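Local coordinates for epidermal growth factor receptor pathway substrate 8-like protein 1 (Mus musculus, PDB 2CY5) that probably acts in growth factor receptor signalling as an adaptor, its phosphotyrosine-binding (PTB) domain binding short peptide motifs of partner proteins, at residues V13-F19 / P107-Q113; S56-L62 / S73-I79; R81-V85 / A119-R123. All coordinates share one frame; numbering follows the deposited sequence.

Interaction 1 (V13-F19 / P107-Q113); sequences VNHLVTF and PDVHFFQ
Gln113, Phe111 and Phe19 bury the most surface where strand 9-20 pairs antiparallel with strand 108-114. Gln113 lies beside Asn14, both side chains leaving the same face; with CG opposite the backbone N (chi1 -176°) its extended chain brings OE1 to 3.0 Å from Asn14 ND2. This N-H points almost straight at the oxygen (177°), which sits in the amide plane of Asn14, although the two amides are turned 59° apart. The same pair is tied twice through the backbone, Gln113 N lying 2.9 Å from Asn14 O. At Phe111 the register slips by one residue in a classic beta bulge: Leu16 and Val17 both face it, and Phe111 O accepts from Leu16 N at 2.8 Å and only weakly from Val17 N. The Phe111 ring is met at its edge by Val17 CG1 and by Phe19 CE2, which is 4.0 Å from Phe111 CE2. Val109 CB lies over one face of the Phe19 ring, 4.0 Å from its centroid, in a CH-pi contact. On the other face of the sheet, His15 turns its edge to the face of Phe112 in an offset edge-to-face pair, and Thr18 OG1 is hydrogen-bonded to two imidazoles, 2.8 Å from His110 ND1 and 2.9 Å from His15 NE2. Asp108 forms a salt bridge with Arg104 of the second subunit. Helix 30-42 lies on Val17 and Phe19 through Met40, strand 94-99 flanks Phe111 and Phe112 through Leu96 and Leu97, and strand 49-55 borders Val13 and His15.

Interaction 2 (S56-L62 / S73-I79); sequences SPSQVTL and SYPLDAI
Val60 and Tyr74 form a hydrogen-bonded pair near the open end of a beta hairpin, strands 59-63 and 70-75, at one end of the antiparallel sheet of this PTB domain. Tyr74 N bonds to Val60 O at 2.7 Å, and Val60 N returns a bond to Tyr74 O. Both side chains leave the same face. Leu62, two residues on, crosses the tyrosine at a slant and sets CD1 at the ring edge, in its plane and 3.8 Å from Tyr74 CE1. Tyr74 has CG opposite its carbonyl carbon (chi1 -50°), and its ring extends to His110, which it meets at an inclined angle. Val60 turns its CG2 branch to Leu76, in the turn after the second strand, and to Ile79, which opens the next strand: each crosses it at about a right angle, Ile79 CD1 coming to 3.6 Å from Val60 CG2 and Leu76 CD2 to 4.1 Å. These apolar ends are buried, with Leu53 of strand 49-55 against Val60 and helix 118-133 against Leu76 and Ile79 through Ala129 and Leu130. The opposite face is more open and polar. There the Gln59 chain rises from the sheet, its CB 3.7 Å from Pro75 CA and its OE1 3.8 Å from Ser73 CB, while Ser73 OG is hydrogen-bonded to Glu70. Beyond the last strand pair, the single turn of 3-10 helix at residues 76-78 is fastened to the loop 56-58 ahead of the first strand by Leu76 N bonding to Ser58 O at 3.1 Å. The Leu76 side chain then runs alongside that loop until CD1 rests 3.3 Å from Pro57 O.

Interaction 3 (R81-V85 / A119-R123); sequences RCDAV and AELIR
Where strand 79-85 packs against the C-terminal helix 118-133 of the PTB domain, Arg123 lies against Cys82, Asp83 and Ala84, with the helix running nearly antiparallel to the strand. No direct hydrogen bond joins the two segments; the direct touch is van der Waals contact. Cys82 SG stands 3.9 Å from Arg123 CA, at the root of the side chain. From there CG leaves opposite the backbone N (chi1 174°) and the chain runs on extended, bringing CD to 3.7 Å from Ala84 N and 3.8 Å from Asp83 OD2; the bend at chi3 (77°) then turns the guanidinium back toward Glu120. Asp83 and Arg123 lie side by side with carboxylate and guanidinium planes 89° apart, but their charged atoms do not meet; Asp83 instead pairs with Arg81. The guanidinium forms a salt bridge with Glu120 side-on, Arg123 NE 2.6 Å and NH2 2.9 Å from the single oxygen Glu120 OE1. Its remaining nitrogen, NH1, donates to a water 2.7 Å away that in turn donates to Cys82 O, a polar bridge between strand and helix. One helical turn earlier, the methyls of Ala84 and Ala119 touch, CB to CB 3.8 Å, and Glu120 OE2 also borders the Ala84 methyl. With an alanine in place of Arg123, Glu120 would probably lose its charge partner, the water its donor on the helix, and Cys82 and Ala84 the aliphatic chain lying against them. A C-terminal helix packed against the sheet beside such a strand is characteristic of the PH-like fold of PTB domains, in which bound peptides commonly add a strand alongside; these residues are therefore likely to lie in or near the peptide groove.

In the fold
Interactions 1 and 2 both join antiparallel strands of one sheet, whereas interaction 3 sets the C-terminal helix against its edge strand. Interaction 1 is the core contact, close to the centre of the chain and rich in aromatic rings and backbone bonds; interaction 2 is half buried, apolar on one face and polar on the other; interaction 3, the smallest, partly buried too, with charged Glu120 exposed, relies on aliphatic contacts, a bridging water and a salt bridge within the helix. His110 meets Tyr74, and Phe112 meets Leu62, to connect interactions 1 and 2, while Val13 on Ile122 connects 1 with 3. Interactions 2 and 3 merely follow each other in sequence, at the sheet's two outermost strands.

Interaction 1 (V13-F19 / P107-Q113)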
loop_
_atom_site.group_PDB
_atom_site.type_symbol
_atom_site.label_atom_id
_atom_site.label_comp_id
_atom_site.label_asym_id
_atom_site.label_seq_id
_atom_site.Cartn_x
_atom_site.Cartn_y
_atom_site.Cartn_z
ATOM N N VAL A 13 -3.349 -16.723 8.780
ATOM C CA VAL A 13 -1.954 -16.750 8.406
ATOM C C VAL A 13 -1.254 -15.709 9.290
ATOM O O VAL A 13 -1.936 -14.905 9.911
ATOM C CB VAL A 13 -1.775 -16.261 6.890
ATOM C CG1 VAL A 13 -2.534 -17.209 5.958
ATOM C CG2 VAL A 13 -2.288 -14.861 6.784
ATOM N N ASN A 14 0.060 -15.671 9.186
ATOM C CA ASN A 14 0.845 -14.597 9.830
ATOM C C ASN A 14 1.442 -13.777 8.694
ATOM O O ASN A 14 2.250 -14.270 7.889
ATOM C CB ASN A 14 2.052 -15.250 10.581
ATOM C CG ASN A 14 1.597 -15.864 11.951
ATOM O OD1 ASN A 14 0.668 -15.475 12.465
ATOM N ND2 ASN A 14 2.269 -16.819 12.418
ATOM N N HIS A 15 1.145 -12.513 8.678
ATOM C CA HIS A 15 1.826 -11.705 7.638
ATOM C C HIS A 15 3.262 -11.509 8.102
ATOM O O HIS A 15 3.500 -11.223 9.315
ATOM C CB HIS A 15 1.053 -10.368 7.600
ATOM C CG HIS A 15 1.809 -9.348 6.797
ATOM N ND1 HIS A 15 2.696 -8.418 7.363
ATOM C CD2 HIS A 15 1.871 -9.150 5.452
ATOM C CE1 HIS A 15 3.262 -7.707 6.393
ATOM N NE2 HIS A 15 2.777 -8.122 5.220
ATOM N N LEU A 16 4.250 -11.657 7.268
ATOM C CA LEU A 16 5.616 -11.471 7.713
ATOM C C LEU A 16 6.152 -10.099 7.222
ATOM O O LEU A 16 6.715 -9.422 8.027
ATOM C CB LEU A 16 6.526 -12.507 7.123
ATOM C CG LEU A 16 6.060 -13.941 7.583
ATOM C CD1 LEU A 16 7.142 -14.953 7.012
ATOM C CD2 LEU A 16 6.145 -13.985 9.125
ATOM N N VAL A 17 6.034 -9.745 5.936
ATOM C CA VAL A 17 6.615 -8.454 5.447
ATOM C C VAL A 17 5.971 -8.129 4.057
ATOM O O VAL A 17 5.431 -9.052 3.374
ATOM C CB VAL A 17 8.208 -8.692 5.199
ATOM C CG1 VAL A 17 8.520 -9.372 3.854
ATOM C CG2 VAL A 17 8.857 -7.299 5.179
ATOM N N THR A 18 5.873 -6.833 3.711
ATOM C CA THR A 18 5.470 -6.380 2.409
ATOM C C THR A 18 6.603 -5.407 1.997
ATOM O O THR A 18 6.997 -4.511 2.843
ATOM C CB THR A 18 4.218 -5.657 2.519
ATOM O OG1 THR A 18 3.134 -6.546 2.861
ATOM C CG2 THR A 18 3.912 -4.957 1.146
ATOM N N PHE A 19 7.166 -5.504 0.813
ATOM C CA PHE A 19 8.191 -4.567 0.398
ATOM C C PHE A 19 8.028 -4.275 -1.079
ATOM O O PHE A 19 7.449 -5.111 -1.813
ATOM C CB PHE A 19 9.611 -5.104 0.788
ATOM C CG PHE A 19 10.058 -6.360 0.049
ATOM C CD1 PHE A 19 10.413 -6.317 -1.255
ATOM C CD2 PHE A 19 10.095 -7.589 0.768
ATOM C CE1 PHE A 19 10.833 -7.527 -1.941
ATOM C CE2 PHE A 19 10.506 -8.804 0.127
ATOM C CZ PHE A 19 10.864 -8.779 -1.201
ATOM N N PRO A 107 5.236 -2.574 -8.133
ATOM C CA PRO A 107 4.465 -3.710 -7.556
ATOM C C PRO A 107 5.061 -3.958 -6.125
ATOM O O PRO A 107 6.151 -3.477 -5.768
ATOM C CB PRO A 107 4.873 -4.914 -8.372
ATOM C CG PRO A 107 5.966 -4.394 -9.365
ATOM C CD PRO A 107 6.069 -2.957 -9.296
ATOM N N ASP A 108 4.334 -4.750 -5.317
ATOM C CA ASP A 108 4.838 -5.052 -3.965
ATOM C C ASP A 108 4.865 -6.607 -3.859
ATOM O O ASP A 108 3.971 -7.291 -4.502
ATOM C CB ASP A 108 3.759 -4.643 -2.966
ATOM C CG ASP A 108 3.507 -3.121 -2.926
ATOM O OD1 ASP A 108 4.598 -2.525 -2.859
ATOM O OD2 ASP A 108 2.327 -2.590 -2.923
ATOM N N VAL A 109 5.806 -7.055 -3.023
ATOM C CA VAL A 109 5.874 -8.466 -2.658
ATOM C C VAL A 109 5.271 -8.602 -1.236
ATOM O O VAL A 109 5.729 -7.886 -0.326
ATOM C CB VAL A 109 7.308 -8.907 -2.631
ATOM C CG1 VAL A 109 7.389 -10.332 -1.901
ATOM C CG2 VAL A 109 7.802 -8.866 -4.112
ATOM N N HIS A 110 4.297 -9.477 -1.035
ATOM C CA HIS A 110 3.790 -9.708 0.318
ATOM C C HIS A 110 4.171 -11.233 0.710
ATOM O O HIS A 110 3.947 -12.190 -0.097
ATOM C CB HIS A 110 2.310 -9.619 0.342
ATOM C CG HIS A 110 1.730 -8.315 -0.150
ATOM N ND1 HIS A 110 1.571 -7.222 0.684
ATOM C CD2 HIS A 110 1.299 -7.919 -1.389
ATOM C CE1 HIS A 110 1.091 -6.206 -0.039
ATOM N NE2 HIS A 110 0.927 -6.595 -1.292
ATOM N N PHE A 111 4.750 -11.440 1.886
ATOM C CA PHE A 111 5.047 -12.805 2.350
ATOM C C PHE A 111 4.188 -13.104 3.578
ATOM O O PHE A 111 4.106 -12.277 4.571
ATOM C CB PHE A 111 6.503 -12.924 2.771
ATOM C CG PHE A 111 7.444 -13.288 1.692
ATOM C CD1 PHE A 111 7.506 -14.554 1.213
ATOM C CD2 PHE A 111 8.334 -12.322 1.205
ATOM C CE1 PHE A 111 8.462 -14.935 0.266
ATOM C CE2 PHE A 111 9.321 -12.659 0.241
ATOM C CZ PHE A 111 9.422 -13.993 -0.250
ATOM N N PHE A 112 3.618 -14.348 3.568
ATOM C CA PHE A 112 2.775 -14.851 4.686
ATOM C C PHE A 112 3.230 -16.223 5.047
ATOM O O PHE A 112 3.761 -16.956 4.221
ATOM C CB PHE A 112 1.284 -14.891 4.320
ATOM C CG PHE A 112 0.742 -13.588 3.834
ATOM C CD1 PHE A 112 0.842 -13.226 2.447
ATOM C CD2 PHE A 112 0.043 -12.766 4.656
ATOM C CE1 PHE A 112 0.198 -12.076 1.916
ATOM C CE2 PHE A 112 -0.634 -11.537 4.160
ATOM C CZ PHE A 112 -0.563 -11.213 2.768
ATOM N N GLN A 113 3.140 -16.523 6.330
ATOM C CA GLN A 113 3.565 -17.845 6.880
ATOM C C GLN A 113 2.266 -18.548 7.040
ATOM O O GLN A 113 1.292 -18.016 7.550
ATOM C CB GLN A 113 4.088 -17.666 8.259
ATOM C CG GLN A 113 4.602 -18.863 8.856
ATOM C CD GLN A 113 5.297 -18.480 10.129
ATOM O OE1 GLN A 113 4.772 -17.712 11.015
ATOM N NE2 GLN A 113 6.497 -18.991 10.241
#

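Interaction 2 (S56-L62 / S73-I79)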
loop_
_atom_site.group_PDB
_atom_site.type_symbol
_atom_site.label_atom_id
_atom_site.label_comp_id
_atom_site.label_asym_id
_atom_site.label_seq_id
_atom_site.Cartn_x
_atom_site.Cartn_y
_atom_site.Cartn_z
ATOM N N SER A 56 -12.103 -14.816 -2.312
ATOM C CA SER A 56 -13.458 -14.801 -2.875
ATOM C C SER A 56 -13.308 -14.780 -4.305
ATOM O O SER A 56 -12.203 -14.623 -4.836
ATOM C CB SER A 56 -14.207 -13.618 -2.346
ATOM O OG SER A 56 -13.841 -12.498 -3.061
ATOM N N PRO A 57 -14.384 -14.949 -5.083
ATOM C CA PRO A 57 -14.092 -14.967 -6.515
ATOM C C PRO A 57 -13.696 -13.619 -7.145
ATOM O O PRO A 57 -13.394 -13.612 -8.273
ATOM C CB PRO A 57 -15.429 -15.410 -7.177
ATOM C CG PRO A 57 -16.018 -16.275 -5.985
ATOM C CD PRO A 57 -15.777 -15.361 -4.782
ATOM N N SER A 58 -13.850 -12.524 -6.443
ATOM C CA SER A 58 -13.432 -11.204 -7.011
ATOM C C SER A 58 -12.195 -10.587 -6.371
ATOM O O SER A 58 -11.667 -9.646 -6.935
ATOM C CB SER A 58 -14.538 -10.211 -6.844
ATOM O OG SER A 58 -14.808 -10.026 -5.461
ATOM N N GLN A 59 -11.765 -11.069 -5.186
ATOM C CA GLN A 59 -10.627 -10.474 -4.440
ATOM C C GLN A 59 -10.065 -11.283 -3.350
ATOM O O GLN A 59 -10.700 -12.268 -2.897
ATOM C CB GLN A 59 -11.002 -9.158 -3.829
ATOM C CG GLN A 59 -12.109 -9.173 -2.831
ATOM C CD GLN A 59 -12.438 -7.705 -2.278
ATOM O OE1 GLN A 59 -12.711 -7.540 -1.106
ATOM N NE2 GLN A 59 -12.380 -6.687 -3.136
ATOM N N VAL A 60 -8.865 -10.901 -2.923
ATOM C CA VAL A 60 -8.228 -11.501 -1.760
ATOM C C VAL A 60 -8.341 -10.408 -0.702
ATOM O O VAL A 60 -7.993 -9.228 -0.967
ATOM C CB VAL A 60 -6.730 -11.863 -1.987
ATOM C CG1 VAL A 60 -6.063 -12.273 -0.696
ATOM C CG2 VAL A 60 -6.679 -12.974 -2.953
ATOM N N THR A 61 -8.862 -10.766 0.448
ATOM C CA THR A 61 -9.024 -9.803 1.579
ATOM C C THR A 61 -8.250 -10.206 2.815
ATOM O O THR A 61 -8.144 -11.420 3.095
ATOM C CB THR A 61 -10.511 -9.727 1.931
ATOM O OG1 THR A 61 -11.249 -9.358 0.738
ATOM C CG2 THR A 61 -10.718 -8.700 2.957
ATOM N N LEU A 62 -7.667 -9.257 3.567
ATOM C CA LEU A 62 -6.975 -9.548 4.797
ATOM C C LEU A 62 -7.786 -8.918 5.962
ATOM O O LEU A 62 -8.012 -7.660 5.953
ATOM C CB LEU A 62 -5.572 -8.919 4.833
ATOM C CG LEU A 62 -4.756 -9.479 3.656
ATOM C CD1 LEU A 62 -3.485 -8.724 3.557
ATOM C CD2 LEU A 62 -4.327 -11.016 4.162
ATOM N N SER A 73 -7.470 -5.148 0.872
ATOM C CA SER A 73 -8.051 -6.015 -0.096
ATOM C C SER A 73 -7.390 -5.870 -1.463
ATOM O O SER A 73 -6.960 -4.823 -1.893
ATOM C CB SER A 73 -9.507 -5.738 -0.212
ATOM O OG SER A 73 -9.699 -4.447 -0.672
ATOM N N TYR A 74 -7.232 -6.945 -2.157
ATOM C CA TYR A 74 -6.659 -6.916 -3.471
ATOM C C TYR A 74 -7.556 -7.593 -4.498
ATOM O O TYR A 74 -7.691 -8.822 -4.516
ATOM C CB TYR A 74 -5.343 -7.664 -3.427
ATOM C CG TYR A 74 -4.387 -7.264 -2.308
ATOM C CD1 TYR A 74 -4.409 -7.949 -1.086
ATOM C CD2 TYR A 74 -3.482 -6.167 -2.455
ATOM C CE1 TYR A 74 -3.604 -7.588 -0.019
ATOM C CE2 TYR A 74 -2.644 -5.782 -1.395
ATOM C CZ TYR A 74 -2.721 -6.502 -0.158
ATOM O OH TYR A 74 -2.008 -6.152 0.988
ATOM N N PRO A 75 -8.186 -6.827 -5.360
ATOM C CA PRO A 75 -9.046 -7.375 -6.403
ATOM C C PRO A 75 -8.152 -8.266 -7.228
ATOM O O PRO A 75 -6.931 -7.973 -7.361
ATOM C CB PRO A 75 -9.489 -6.137 -7.214
ATOM C CG PRO A 75 -8.446 -5.131 -6.909
ATOM C CD PRO A 75 -8.034 -5.333 -5.440
ATOM N N LEU A 76 -8.719 -9.305 -7.854
ATOM C CA LEU A 76 -7.907 -10.287 -8.492
ATOM C C LEU A 76 -7.154 -9.702 -9.634
ATOM O O LEU A 76 -6.103 -10.176 -9.959
ATOM C CB LEU A 76 -8.790 -11.447 -8.957
ATOM C CG LEU A 76 -9.382 -12.231 -7.725
ATOM C CD1 LEU A 76 -10.127 -13.503 -8.338
ATOM C CD2 LEU A 76 -8.309 -12.806 -6.685
ATOM N N ASP A 77 -7.678 -8.646 -10.202
ATOM C CA ASP A 77 -6.995 -7.957 -11.339
ATOM C C ASP A 77 -5.599 -7.378 -10.918
ATOM O O ASP A 77 -4.747 -7.238 -11.728
ATOM C CB ASP A 77 -7.875 -6.745 -11.723
ATOM C CG ASP A 77 -7.526 -6.219 -13.033
ATOM O OD1 ASP A 77 -7.997 -5.104 -13.360
ATOM O OD2 ASP A 77 -6.776 -6.974 -13.719
ATOM N N ALA A 78 -5.457 -6.988 -9.622
ATOM C CA ALA A 78 -4.228 -6.482 -9.005
ATOM C C ALA A 78 -3.212 -7.583 -8.697
ATOM O O ALA A 78 -2.057 -7.290 -8.504
ATOM C CB ALA A 78 -4.616 -5.739 -7.667
ATOM N N ILE A 79 -3.558 -8.864 -8.652
ATOM C CA ILE A 79 -2.506 -9.894 -8.328
ATOM C C ILE A 79 -1.690 -10.309 -9.521
ATOM O O ILE A 79 -2.220 -10.800 -10.477
ATOM C CB ILE A 79 -3.256 -11.131 -7.638
ATOM C CG1 ILE A 79 -4.032 -10.546 -6.463
ATOM C CG2 ILE A 79 -2.333 -12.222 -7.237
ATOM C CD1 ILE A 79 -4.794 -11.595 -5.653
#

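Interaction 3 (R81-V85 / A119-R123)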
loop_
_atom_site.group_PDB
_atom_site.type_symbol
_atom_site.label_atom_id
_atom_site.label_comp_id
_atom_site.label_asym_id
_atom_site.label_seq_id
_atom_site.Cartn_x
_atom_site.Cartn_y
_atom_site.Cartn_z
ATOM N N ARG A 81 1.139 -12.278 -9.259
ATOM C CA ARG A 81 1.728 -13.611 -9.067
ATOM C C ARG A 81 1.423 -14.207 -7.689
ATOM O O ARG A 81 1.442 -13.468 -6.651
ATOM C CB ARG A 81 3.236 -13.616 -9.142
ATOM C CG ARG A 81 3.663 -15.070 -9.159
ATOM C CD ARG A 81 5.033 -15.310 -9.883
ATOM N NE ARG A 81 5.445 -16.691 -9.818
ATOM C CZ ARG A 81 6.698 -17.068 -9.865
ATOM N NH1 ARG A 81 7.665 -16.156 -10.030
ATOM N NH2 ARG A 81 6.982 -18.342 -9.592
ATOM N N CYS A 82 1.282 -15.560 -7.602
ATOM C CA CYS A 82 1.039 -16.109 -6.265
ATOM C C CYS A 82 1.839 -17.402 -6.224
ATOM O O CYS A 82 1.670 -18.184 -7.158
ATOM C CB CYS A 82 -0.484 -16.402 -6.128
ATOM S SG CYS A 82 -0.759 -17.218 -4.529
ATOM N N ASP A 83 2.728 -17.634 -5.250
ATOM C CA ASP A 83 3.518 -18.870 -5.191
ATOM C C ASP A 83 3.657 -19.275 -3.744
ATOM O O ASP A 83 3.239 -18.535 -2.810
ATOM C CB ASP A 83 4.848 -18.682 -5.724
ATOM C CG ASP A 83 5.473 -20.045 -6.306
ATOM O OD1 ASP A 83 6.571 -20.071 -6.886
ATOM O OD2 ASP A 83 4.853 -21.106 -6.157
ATOM N N ALA A 84 4.135 -20.491 -3.486
ATOM C CA ALA A 84 4.340 -20.913 -2.127
ATOM C C ALA A 84 5.797 -21.362 -2.171
ATOM O O ALA A 84 6.235 -21.960 -3.151
ATOM C CB ALA A 84 3.483 -22.059 -1.735
ATOM N N VAL A 85 6.564 -21.151 -1.133
ATOM C CA VAL A 85 7.958 -21.560 -1.216
ATOM C C VAL A 85 8.479 -21.880 0.145
ATOM O O VAL A 85 7.918 -21.391 1.123
ATOM C CB VAL A 85 8.849 -20.490 -1.942
ATOM C CG1 VAL A 85 8.845 -19.217 -1.208
ATOM C CG2 VAL A 85 10.299 -20.996 -2.074
ATOM N N ALA A 119 0.894 -23.064 3.053
ATOM C CA ALA A 119 0.785 -21.998 2.040
ATOM C C ALA A 119 0.363 -22.647 0.743
ATOM O O ALA A 119 -0.203 -22.006 -0.103
ATOM C CB ALA A 119 2.289 -21.351 1.776
ATOM N N GLU A 120 0.680 -23.952 0.575
ATOM C CA GLU A 120 0.356 -24.620 -0.701
ATOM C C GLU A 120 -1.126 -24.678 -1.005
ATOM O O GLU A 120 -1.519 -24.477 -2.200
ATOM C CB GLU A 120 0.842 -26.065 -0.690
ATOM C CG GLU A 120 0.695 -26.594 -2.054
ATOM C CD GLU A 120 1.727 -25.927 -2.997
ATOM O OE1 GLU A 120 1.316 -25.787 -4.192
ATOM O OE2 GLU A 120 2.899 -25.600 -2.514
ATOM N N LEU A 121 -1.898 -24.870 0.020
ATOM C CA LEU A 121 -3.376 -24.951 -0.151
ATOM C C LEU A 121 -3.881 -23.609 -0.476
ATOM O O LEU A 121 -4.784 -23.449 -1.292
ATOM C CB LEU A 121 -3.999 -25.437 1.160
ATOM C CG LEU A 121 -5.509 -25.709 1.225
ATOM C CD1 LEU A 121 -5.830 -26.884 0.351
ATOM C CD2 LEU A 121 -6.007 -26.072 2.622
ATOM N N ILE A 122 -3.256 -22.568 0.082
ATOM C CA ILE A 122 -3.828 -21.197 -0.196
ATOM C C ILE A 122 -3.448 -20.752 -1.593
ATOM O O ILE A 122 -4.281 -20.121 -2.275
ATOM C CB ILE A 122 -3.324 -20.114 0.878
ATOM C CG1 ILE A 122 -3.709 -20.534 2.348
ATOM C CG2 ILE A 122 -3.961 -18.769 0.555
ATOM C CD1 ILE A 122 -2.900 -19.710 3.490
ATOM N N ARG A 123 -2.195 -21.049 -2.003
ATOM C CA ARG A 123 -1.714 -20.809 -3.365
ATOM C C ARG A 123 -2.669 -21.456 -4.379
ATOM O O ARG A 123 -3.083 -20.783 -5.329
ATOM C CB ARG A 123 -0.327 -21.387 -3.562
ATOM C CG ARG A 123 0.121 -21.275 -5.046
ATOM C CD ARG A 123 1.329 -22.133 -5.269
ATOM N NE ARG A 123 0.758 -23.468 -5.341
ATOM C CZ ARG A 123 0.003 -23.853 -6.376
ATOM N NH1 ARG A 123 -0.246 -23.022 -7.391
ATOM N NH2 ARG A 123 -0.525 -25.060 -6.368
HETATM O O HOH W 1 -0.036 -20.632 -8.550
#